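Local coordinates for serine--tRNA ligase (Pyrococcus horikoshii, PDB 2DQ0), which catalyses the ATP-dependent attachment of serine to tRNA(Ser) and probably also charges tRNA(Sec) with serine, at residues V305-Y310 and R325-L330; R201-R206 and S405-T410; A258-N263 and L273-V278. All blocks are in the same frame, centred on the assembly; numbering follows the deposited sequence.

Contact 1: residues V305-Y310 and R325-L330; sequences VEQFVY and RNAEEL. With SSA (5'-O-(N-(L-seryl)-sulfamoyl)adenosine), chain G.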
loop_
_atom_site.group_PDB
_atom_site.type_symbol
_atom_site.label_atom_id
_atom_site.label_comp_id
_atom_site.label_asym_id
_atom_site.label_seq_id
_atom_site.Cartn_x
_atom_site.Cartn_y
_atom_site.Cartn_z
ATOM N N VAL A 305 12.072 -3.286 6.221
ATOM C CA VAL A 305 12.632 -2.321 7.152
ATOM C C VAL A 305 13.858 -1.833 6.384
ATOM O O VAL A 305 14.726 -2.635 6.023
ATOM C CB VAL A 305 13.058 -3.008 8.455
ATOM C CG1 VAL A 305 13.794 -2.027 9.366
ATOM C CG2 VAL A 305 11.835 -3.563 9.153
ATOM N N GLU A 306 13.928 -0.528 6.137
ATOM C CA GLU A 306 15.007 0.049 5.337
ATOM C C GLU A 306 15.936 1.053 6.013
ATOM O O GLU A 306 15.489 1.922 6.759
ATOM C CB GLU A 306 14.373 0.725 4.111
ATOM C CG GLU A 306 15.333 1.462 3.201
ATOM C CD GLU A 306 15.933 0.557 2.163
ATOM O OE1 GLU A 306 15.928 -0.668 2.385
ATOM O OE2 GLU A 306 16.412 1.072 1.130
ATOM N N GLN A 307 17.230 0.944 5.713
ATOM C CA GLN A 307 18.239 1.873 6.233
ATOM C C GLN A 307 18.479 2.932 5.164
ATOM O O GLN A 307 18.684 2.595 3.995
ATOM C CB GLN A 307 19.596 1.189 6.455
ATOM C CG GLN A 307 19.695 0.096 7.503
ATOM C CD GLN A 307 21.075 -0.536 7.481
ATOM O OE1 GLN A 307 21.267 -1.663 6.995
ATOM N NE2 GLN A 307 22.054 0.201 7.976
ATOM N N PHE A 308 18.465 4.205 5.543
ATOM C CA PHE A 308 18.756 5.254 4.570
ATOM C C PHE A 308 19.655 6.273 5.245
ATOM O O PHE A 308 19.427 6.650 6.404
ATOM C CB PHE A 308 17.485 5.905 4.070
ATOM C CG PHE A 308 17.690 6.811 2.880
ATOM C CD1 PHE A 308 18.215 8.104 3.041
ATOM C CD2 PHE A 308 17.299 6.394 1.601
ATOM C CE1 PHE A 308 18.336 8.961 1.945
ATOM C CE2 PHE A 308 17.415 7.238 0.501
ATOM C CZ PHE A 308 17.935 8.531 0.667
ATOM N N VAL A 309 20.669 6.714 4.496
ATOM C CA VAL A 309 21.694 7.634 4.975
ATOM C C VAL A 309 22.030 8.839 4.102
ATOM O O VAL A 309 22.185 8.738 2.876
ATOM C CB VAL A 309 23.016 6.866 5.205
ATOM C CG1 VAL A 309 24.137 7.821 5.567
ATOM C CG2 VAL A 309 22.830 5.841 6.302
ATOM N N TYR A 310 22.147 9.989 4.764
ATOM C CA TYR A 310 22.535 11.238 4.121
ATOM C C TYR A 310 23.856 11.530 4.792
ATOM O O TYR A 310 23.894 11.685 6.008
ATOM C CB TYR A 310 21.595 12.385 4.468
ATOM C CG TYR A 310 20.220 12.348 3.860
ATOM C CD1 TYR A 310 19.217 11.530 4.387
ATOM C CD2 TYR A 310 19.891 13.192 2.801
ATOM C CE1 TYR A 310 17.918 11.565 3.877
ATOM C CE2 TYR A 310 18.590 13.232 2.282
ATOM C CZ TYR A 310 17.611 12.418 2.828
ATOM O OH TYR A 310 16.325 12.469 2.328
ATOM N N ARG A 325 27.150 -4.012 7.046
ATOM C CA ARG A 325 27.500 -4.760 8.246
ATOM C C ARG A 325 26.297 -4.780 9.168
ATOM O O ARG A 325 26.086 -5.734 9.930
ATOM C CB ARG A 325 28.682 -4.119 8.974
ATOM C CG ARG A 325 29.971 -4.021 8.167
ATOM C CD ARG A 325 30.790 -5.296 8.220
ATOM N NE ARG A 325 32.001 -5.216 7.398
ATOM C CZ ARG A 325 32.895 -6.202 7.300
ATOM N NH1 ARG A 325 32.714 -7.341 7.971
ATOM N NH2 ARG A 325 33.968 -6.057 6.527
ATOM N N ASN A 326 25.512 -3.713 9.117
ATOM C CA ASN A 326 24.320 -3.638 9.954
ATOM C C ASN A 326 23.367 -4.731 9.520
ATOM O O ASN A 326 22.763 -5.378 10.368
ATOM C CB ASN A 326 23.646 -2.266 9.840
ATOM C CG ASN A 326 24.376 -1.187 10.620
ATOM O OD1 ASN A 326 24.056 -0.012 10.507
ATOM N ND2 ASN A 326 25.358 -1.585 11.413
ATOM N N ALA A 327 23.236 -4.947 8.205
ATOM C CA ALA A 327 22.355 -6.012 7.702
ATOM C C ALA A 327 22.965 -7.373 8.011
ATOM O O ALA A 327 22.252 -8.293 8.394
ATOM C CB ALA A 327 22.133 -5.880 6.223
ATOM N N GLU A 328 24.282 -7.503 7.856
ATOM C CA GLU A 328 24.961 -8.773 8.158
ATOM C C GLU A 328 24.708 -9.222 9.590
ATOM O O GLU A 328 24.523 -10.413 9.840
ATOM C CB GLU A 328 26.480 -8.665 7.949
ATOM C CG GLU A 328 26.904 -8.562 6.513
ATOM C CD GLU A 328 28.399 -8.563 6.336
ATOM O OE1 GLU A 328 29.041 -9.577 6.688
ATOM O OE2 GLU A 328 28.932 -7.549 5.831
ATOM N N GLU A 329 24.703 -8.272 10.529
ATOM C CA GLU A 329 24.486 -8.604 11.932
ATOM C C GLU A 329 23.134 -9.218 12.161
ATOM O O GLU A 329 23.005 -10.182 12.924
ATOM C CB GLU A 329 24.621 -7.373 12.818
ATOM C CG GLU A 329 26.047 -7.012 13.189
ATOM C CD GLU A 329 26.110 -5.739 14.022
ATOM O OE1 GLU A 329 25.314 -5.631 14.979
ATOM O OE2 GLU A 329 26.949 -4.853 13.730
ATOM N N LEU A 330 22.118 -8.663 11.504
ATOM C CA LEU A 330 20.770 -9.178 11.675
ATOM C C LEU A 330 20.671 -10.627 11.258
ATOM O O LEU A 330 20.135 -11.459 11.999
ATOM C CB LEU A 330 19.763 -8.348 10.881
ATOM C CG LEU A 330 19.641 -6.915 11.378
ATOM C CD1 LEU A 330 18.731 -6.142 10.443
ATOM C CD2 LEU A 330 19.118 -6.916 12.812
HETATM N N10 SSA G . 16.114 0.326 -1.340
HETATM C CA SSA G . 16.990 -0.801 -1.711
HETATM C CB SSA G . 17.657 -1.391 -0.499
HETATM O OG SSA G . 16.743 -2.127 0.321
HETATM C C9 SSA G . 16.254 -1.931 -2.421
HETATM O O9 SSA G . 15.030 -1.925 -2.523
HETATM N N8 SSA G . 17.008 -2.908 -2.939
HETATM S S1 SSA G . 16.318 -4.168 -3.660
HETATM O O1S SSA G . 15.604 -3.617 -4.803
HETATM O O2S SSA G . 17.381 -5.146 -3.861
HETATM O "O5'" SSA G . 15.283 -4.687 -2.602
HETATM C "C5'" SSA G . 15.738 -5.066 -1.318
HETATM C "C4'" SSA G . 15.315 -6.458 -0.966
HETATM O "O4'" SSA G . 13.878 -6.562 -0.934
HETATM C "C3'" SSA G . 15.738 -7.590 -1.881
HETATM O "O3'" SSA G . 17.090 -7.920 -1.642
HETATM C "C2'" SSA G . 14.814 -8.680 -1.368
HETATM O "O2'" SSA G . 15.172 -9.200 -0.110
HETATM C "C1'" SSA G . 13.501 -7.895 -1.248
HETATM N N9 SSA G . 12.726 -7.832 -2.484
HETATM C C8 SSA G . 12.934 -7.060 -3.615
HETATM N N7 SSA G . 12.042 -7.253 -4.553
HETATM C C5 SSA G . 11.193 -8.215 -4.013
HETATM C C6 SSA G . 10.039 -8.869 -4.519
HETATM N N6 SSA G . 9.537 -8.629 -5.726
HETATM N N1 SSA G . 9.408 -9.778 -3.713
HETATM C C2 SSA G . 9.917 -10.010 -2.483
HETATM N N3 SSA G . 11.005 -9.456 -1.900
HETATM C C4 SSA G . 11.604 -8.573 -2.732
#
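With CG of Gln-307 anti to its carbonyl carbon (chi1 -65°) and the chain extended beyond it, the amide of this strand residue is carried straight out to helix 316-333. There it meets Asn-326 at a slant, the two amide planes 34° apart. The amide of Gln-307 lies against the CB of Asn-326, with NE2 of Gln-307 at 3.5 Å from that carbon and OE1 at 3.8 Å. One helix position further on, OE1 of Gln-307 comes to 4.0 Å from N of Ala-327, a loose approach within a buried, small interface.

The next residue back along the strand points its side chain the other way. In Glu-306 CG stands opposite the backbone N, and the chain then bends at chi2 (87°), turning the carboxylate toward the seryl end of the adenylate analogue. Each oxygen takes one ligand group: the serine hydroxyl OG donates to OE1 of Glu-306 at 2.7 Å and the amino nitrogen N10 donates to OE2 at 2.6 Å. This two-pronged grip holds both the hydroxyl and the amino group of the seryl moiety and fixes the rotation of the carboxylate.

Strand 301-311 is the returning strand of class II motif 2, lying antiparallel between strands 273-282 and 398-406. One of its faces, with Val-305 and Gln-307, packs on helices 190-209 and 316-333; the other, with Glu-306 and Phe-308, meets helix 254-259.

Contact 2: residues R201-R206 and S405-T410; sequences RFALDR and STAIAT. With SSA (5'-O-(N-(L-seryl)-sulfamoyl)adenosine), chain G.
Ile-408 is the bump of this contact, and helix 190-209 supplies the hollow, formed by the neighbouring side chains of Phe-202 and Ala-203. Extended at chi2 (-179°), Ile-408 pushes its CD1 methyl into it, 3.8 Å from CD2 of Phe-202 and 3.8 Å from CB of Ala-203. The methyl meets the phenyl ring at its edge, near the ring plane, and the two side chains cross at about a right angle. CG1 of Ile-408 lies behind it, 4.0 Å from CB of Ala-203. That alanine methyl also takes in CB of Ala-407 at 4.2 Å, and thus faces two consecutive residues opposite.

Two adjacent residues can face one way because Ala-407 and Ile-408 form a classic beta bulge against Val-305, where the chain turns a corner. The residues flanking the bulge serve the ligand: OG1 of Thr-406 donates a 2.8 Å bond to the serine hydroxyl OG, while CB of Ala-409 packs at 3.4 Å from the ribose oxygen O4'.

In class II terms, the motif 1 helix backs the strand that leads into the motif 3 helix, 410-420. Leu-330 of helix 316-333 closes on both Phe-202 and Ile-408, and Leu-197 of the second subunit packs on Leu-204.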
loop_
_atom_site.group_PDB
_atom_site.type_symbol
_atom_site.label_atom_id
_atom_site.label_comp_id
_atom_site.label_asym_id
_atom_site.label_seq_id
_atom_site.Cartn_x
_atom_site.Cartn_y
_atom_site.Cartn_z
ATOM N N ARG A 201 9.933 -5.539 13.861
ATOM C CA ARG A 201 10.327 -5.017 15.165
ATOM C C ARG A 201 11.795 -5.272 15.499
ATOM O O ARG A 201 12.492 -4.376 15.969
ATOM C CB ARG A 201 9.459 -5.602 16.285
ATOM C CG ARG A 201 8.176 -4.826 16.567
ATOM C CD ARG A 201 8.404 -3.305 16.655
ATOM N NE ARG A 201 9.259 -2.844 17.757
ATOM C CZ ARG A 201 8.834 -2.608 18.999
ATOM N NH1 ARG A 201 9.691 -2.182 19.917
ATOM N NH2 ARG A 201 7.556 -2.805 19.329
ATOM N N PHE A 202 12.259 -6.493 15.262
ATOM C CA PHE A 202 13.654 -6.836 15.510
ATOM C C PHE A 202 14.566 -5.886 14.713
ATOM O O PHE A 202 15.395 -5.184 15.288
ATOM C CB PHE A 202 13.887 -8.291 15.111
ATOM C CG PHE A 202 15.321 -8.684 15.028
ATOM C CD1 PHE A 202 16.135 -8.649 16.150
ATOM C CD2 PHE A 202 15.861 -9.113 13.818
ATOM C CE1 PHE A 202 17.472 -9.038 16.064
ATOM C CE2 PHE A 202 17.200 -9.508 13.720
ATOM C CZ PHE A 202 18.006 -9.471 14.840
ATOM N N ALA A 203 14.391 -5.845 13.394
ATOM C CA ALA A 203 15.199 -4.969 12.548
ATOM C C ALA A 203 15.121 -3.554 13.068
ATOM O O ALA A 203 16.128 -2.890 13.279
ATOM C CB ALA A 203 14.700 -5.006 11.112
ATOM N N LEU A 204 13.892 -3.105 13.257
ATOM C CA LEU A 204 13.612 -1.772 13.750
ATOM C C LEU A 204 14.371 -1.453 15.032
ATOM O O LEU A 204 15.010 -0.413 15.130
ATOM C CB LEU A 204 12.117 -1.646 13.992
ATOM C CG LEU A 204 11.468 -0.340 13.576
ATOM C CD1 LEU A 204 12.105 0.218 12.301
ATOM C CD2 LEU A 204 10.000 -0.621 13.356
ATOM N N ASP A 205 14.298 -2.358 16.005
ATOM C CA ASP A 205 14.954 -2.171 17.293
ATOM C C ASP A 205 16.462 -2.002 17.186
ATOM O O ASP A 205 17.052 -1.065 17.736
ATOM C CB ASP A 205 14.639 -3.354 18.219
ATOM C CG ASP A 205 13.270 -3.238 18.879
ATOM O OD1 ASP A 205 12.580 -2.197 18.728
ATOM O OD2 ASP A 205 12.874 -4.198 19.563
ATOM N N ARG A 206 17.088 -2.915 16.471
ATOM C CA ARG A 206 18.516 -2.862 16.325
ATOM C C ARG A 206 19.031 -1.594 15.647
ATOM O O ARG A 206 20.012 -1.020 16.105
ATOM C CB ARG A 206 19.001 -4.096 15.577
ATOM C CG ARG A 206 19.977 -4.910 16.375
ATOM C CD ARG A 206 19.318 -5.442 17.611
ATOM N NE ARG A 206 19.894 -6.721 18.001
ATOM C CZ ARG A 206 19.337 -7.534 18.895
ATOM N NH1 ARG A 206 18.192 -7.200 19.501
ATOM N NH2 ARG A 206 19.904 -8.705 19.161
ATOM N N SER A 405 20.089 0.663 2.301
ATOM C CA SER A 405 20.365 -0.738 2.474
ATOM C C SER A 405 19.227 -1.422 3.166
ATOM O O SER A 405 18.597 -0.892 4.087
ATOM C CB SER A 405 21.632 -0.935 3.301
ATOM O OG SER A 405 21.890 -2.307 3.550
ATOM N N THR A 406 18.963 -2.624 2.709
ATOM C CA THR A 406 17.931 -3.414 3.324
ATOM C C THR A 406 18.392 -3.694 4.746
ATOM O O THR A 406 19.585 -3.895 4.982
ATOM C CB THR A 406 17.811 -4.783 2.629
ATOM O OG1 THR A 406 17.787 -4.598 1.213
ATOM C CG2 THR A 406 16.550 -5.513 3.087
ATOM N N ALA A 407 17.468 -3.668 5.695
ATOM C CA ALA A 407 17.804 -4.090 7.052
ATOM C C ALA A 407 17.185 -5.485 6.935
ATOM O O ALA A 407 17.875 -6.486 6.974
ATOM C CB ALA A 407 17.081 -3.270 8.094
ATOM N N ILE A 408 15.873 -5.542 6.753
ATOM C CA ILE A 408 15.197 -6.822 6.556
ATOM C C ILE A 408 13.965 -6.708 5.663
ATOM O O ILE A 408 13.046 -5.931 5.925
ATOM C CB ILE A 408 14.697 -7.453 7.858
ATOM C CG1 ILE A 408 15.867 -7.943 8.697
ATOM C CG2 ILE A 408 13.757 -8.630 7.531
ATOM C CD1 ILE A 408 15.424 -8.613 10.030
ATOM N N ALA A 409 13.949 -7.474 4.590
ATOM C CA ALA A 409 12.776 -7.481 3.742
ATOM C C ALA A 409 12.183 -8.802 4.257
ATOM O O ALA A 409 12.748 -9.870 4.026
ATOM C CB ALA A 409 13.189 -7.558 2.271
ATOM N N THR A 410 11.074 -8.722 4.987
ATOM C CA THR A 410 10.460 -9.911 5.602
ATOM C C THR A 410 10.179 -11.079 4.665
ATOM O O THR A 410 10.390 -12.228 5.033
ATOM C CB THR A 410 9.149 -9.564 6.351
ATOM O OG1 THR A 410 8.142 -9.195 5.411
ATOM C CG2 THR A 410 9.358 -8.412 7.299
HETATM N N10 SSA G . 16.114 0.326 -1.340
HETATM C CA SSA G . 16.990 -0.801 -1.711
HETATM C CB SSA G . 17.657 -1.391 -0.499
HETATM O OG SSA G . 16.743 -2.127 0.321
HETATM C C9 SSA G . 16.254 -1.931 -2.421
HETATM O O9 SSA G . 15.030 -1.925 -2.523
HETATM N N8 SSA G . 17.008 -2.908 -2.939
HETATM S S1 SSA G . 16.318 -4.168 -3.660
HETATM O O1S SSA G . 15.604 -3.617 -4.803
HETATM O O2S SSA G . 17.381 -5.146 -3.861
HETATM O "O5'" SSA G . 15.283 -4.687 -2.602
HETATM C "C5'" SSA G . 15.738 -5.066 -1.318
HETATM C "C4'" SSA G . 15.315 -6.458 -0.966
HETATM O "O4'" SSA G . 13.878 -6.562 -0.934
HETATM C "C3'" SSA G . 15.738 -7.590 -1.881
HETATM O "O3'" SSA G . 17.090 -7.920 -1.642
HETATM C "C2'" SSA G . 14.814 -8.680 -1.368
HETATM O "O2'" SSA G . 15.172 -9.200 -0.110
HETATM C "C1'" SSA G . 13.501 -7.895 -1.248
HETATM N N9 SSA G . 12.726 -7.832 -2.484
HETATM C C8 SSA G . 12.934 -7.060 -3.615
HETATM N N7 SSA G . 12.042 -7.253 -4.553
HETATM C C5 SSA G . 11.193 -8.215 -4.013
HETATM C C6 SSA G . 10.039 -8.869 -4.519
HETATM N N6 SSA G . 9.537 -8.629 -5.726
HETATM N N1 SSA G . 9.408 -9.778 -3.713
HETATM C C2 SSA G . 9.917 -10.010 -2.483
HETATM N N3 SSA G . 11.005 -9.456 -1.900
HETATM C C4 SSA G . 11.604 -8.573 -2.732
#

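Contact 3: residues A258-N263 and L273-V278; sequences AGMHAN and LLYVGV
Motif 2 of the class II synthetase fold begins with strand 273-282, and near its start two side chains reach out to the turn that follows helix 254-259. That turn is a type I beta turn from Gly-259 to Ala-262, whose central residues, Met-260 and His-261, make the contact. His-261 and Tyr-275 are joined by a nearly straight hydrogen bond, NE2 to OH at 2.8 Å and 172°; the proton may sit on either partner. The hydroxyl lies at the edge of the imidazole, near its plane, and the rings meet at their edges, neither lying over the other, with planes 29° apart. ND1 of His-261 is hydrogen-bonded to Glu-264, which fixes the rotation of the imidazole.

Beside it, Met-260 keeps chi1 and chi2 extended, which carries its sulfur over one face of the phenol in a Met-aromatic contact. SD sits 4.1 Å from the ring centroid of Tyr-275, 25° off the normal. The second subunit meets the same turn, Lys-179 of that chain hydrogen-bonding to the carbonyl oxygens of Met-260 and Ala-262. Leu-273 approaches His-261 from the opposite direction, with its CD1 methyl 3.6 Å from the imidazole NE2.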
loop_
_atom_site.group_PDB
_atom_site.type_symbol
_atom_site.label_atom_id
_atom_site.label_comp_id
_atom_site.label_asym_id
_atom_site.label_seq_id
_atom_site.Cartn_x
_atom_site.Cartn_y
_atom_site.Cartn_z
ATOM N N ALA A 258 14.158 9.384 0.526
ATOM C CA ALA A 258 15.039 10.306 -0.186
ATOM C C ALA A 258 14.281 11.588 -0.558
ATOM O O ALA A 258 14.822 12.686 -0.471
ATOM C CB ALA A 258 15.610 9.649 -1.440
ATOM N N GLY A 259 13.031 11.461 -0.970
ATOM C CA GLY A 259 12.289 12.653 -1.310
ATOM C C GLY A 259 12.024 13.509 -0.079
ATOM O O GLY A 259 11.766 14.705 -0.197
ATOM N N MET A 260 12.095 12.902 1.101
ATOM C CA MET A 260 11.846 13.608 2.360
ATOM C C MET A 260 12.536 14.974 2.498
ATOM O O MET A 260 11.972 15.904 3.063
ATOM C CB MET A 260 12.243 12.716 3.546
ATOM C CG MET A 260 12.081 13.362 4.919
ATOM S SD MET A 260 12.596 12.263 6.278
ATOM C CE MET A 260 11.128 12.206 7.214
ATOM N N HIS A 261 13.758 15.090 1.993
ATOM C CA HIS A 261 14.493 16.343 2.082
ATOM C C HIS A 261 14.775 16.963 0.717
ATOM O O HIS A 261 15.747 17.693 0.549
ATOM C CB HIS A 261 15.808 16.129 2.837
ATOM C CG HIS A 261 15.626 15.829 4.290
ATOM N ND1 HIS A 261 15.115 16.749 5.182
ATOM C CD2 HIS A 261 15.890 14.712 5.010
ATOM C CE1 HIS A 261 15.072 16.211 6.390
ATOM N NE2 HIS A 261 15.537 14.976 6.313
ATOM N N ALA A 262 13.930 16.657 -0.260
ATOM C CA ALA A 262 14.081 17.214 -1.601
ATOM C C ALA A 262 14.011 18.735 -1.481
ATOM O O ALA A 262 13.201 19.256 -0.720
ATOM C CB ALA A 262 12.954 16.716 -2.520
ATOM N N ASN A 263 14.867 19.428 -2.230
ATOM C CA ASN A 263 14.932 20.889 -2.251
ATOM C C ASN A 263 15.285 21.507 -0.896
ATOM O O ASN A 263 14.619 22.417 -0.426
ATOM C CB ASN A 263 13.606 21.473 -2.760
ATOM C CG ASN A 263 13.349 21.159 -4.222
ATOM O OD1 ASN A 263 12.212 20.896 -4.620
ATOM N ND2 ASN A 263 14.400 21.195 -5.036
ATOM N N LEU A 273 22.328 12.171 8.483
ATOM C CA LEU A 273 20.933 12.013 8.876
ATOM C C LEU A 273 20.701 10.520 8.729
ATOM O O LEU A 273 20.878 9.968 7.648
ATOM C CB LEU A 273 20.008 12.777 7.931
ATOM C CG LEU A 273 20.164 14.299 7.854
ATOM C CD1 LEU A 273 19.087 14.873 6.939
ATOM C CD2 LEU A 273 20.039 14.903 9.231
ATOM N N LEU A 274 20.328 9.860 9.814
ATOM C CA LEU A 274 20.117 8.422 9.755
ATOM C C LEU A 274 18.657 7.988 9.899
ATOM O O LEU A 274 18.021 8.165 10.943
ATOM C CB LEU A 274 20.970 7.733 10.818
ATOM C CG LEU A 274 22.432 8.196 10.843
ATOM C CD1 LEU A 274 23.045 7.671 12.127
ATOM C CD2 LEU A 274 23.224 7.728 9.596
ATOM N N TYR A 275 18.127 7.400 8.836
ATOM C CA TYR A 275 16.757 6.939 8.879
ATOM C C TYR A 275 16.589 5.438 8.704
ATOM O O TYR A 275 17.294 4.791 7.936
ATOM C CB TYR A 275 15.937 7.662 7.811
ATOM C CG TYR A 275 15.856 9.146 8.027
ATOM C CD1 TYR A 275 15.162 9.675 9.113
ATOM C CD2 TYR A 275 16.449 10.030 7.131
ATOM C CE1 TYR A 275 15.054 11.046 9.300
ATOM C CE2 TYR A 275 16.347 11.402 7.302
ATOM C CZ TYR A 275 15.647 11.904 8.387
ATOM O OH TYR A 275 15.524 13.264 8.529
ATOM N N VAL A 276 15.650 4.891 9.453
ATOM C CA VAL A 276 15.305 3.494 9.316
ATOM C C VAL A 276 13.789 3.471 9.146
ATOM O O VAL A 276 13.040 3.699 10.094
ATOM C CB VAL A 276 15.731 2.646 10.531
ATOM C CG1 VAL A 276 15.310 3.315 11.860
ATOM C CG2 VAL A 276 15.132 1.268 10.392
ATOM N N GLY A 277 13.342 3.231 7.917
ATOM C CA GLY A 277 11.919 3.192 7.654
ATOM C C GLY A 277 11.350 1.789 7.572
ATOM O O GLY A 277 12.087 0.808 7.375
ATOM N N VAL A 278 10.030 1.703 7.751
ATOM C CA VAL A 278 9.274 0.451 7.652
ATOM C C VAL A 278 8.177 0.811 6.680
ATOM O O VAL A 278 7.636 1.915 6.740
ATOM C CB VAL A 278 8.500 0.051 8.936
ATOM C CG1 VAL A 278 8.247 -1.447 8.935
ATOM C CG2 VAL A 278 9.211 0.505 10.149
#

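The strand of contact 1 runs between the strands of the other two. On one side, N of Gln-307 lies 2.8 Å from O of Ser-405, joining it to contact 2, whose centre is about 7 Å away; on the other, N of Phe-308 lies 2.7 Å from O of Tyr-275, joining it to contact 3, with centres about 14 Å apart. Contacts 1 and 2 converge on the seryl hydroxyl of the ligand, gripped by Glu-306 and Thr-406. Contact 3 stands back from the pocket, the Tyr-275 side chain being about 12 Å from the ligand. Contacts 2 and 3 both reach the second subunit and meet where Leu-204 packs on Val-276 and Val-278.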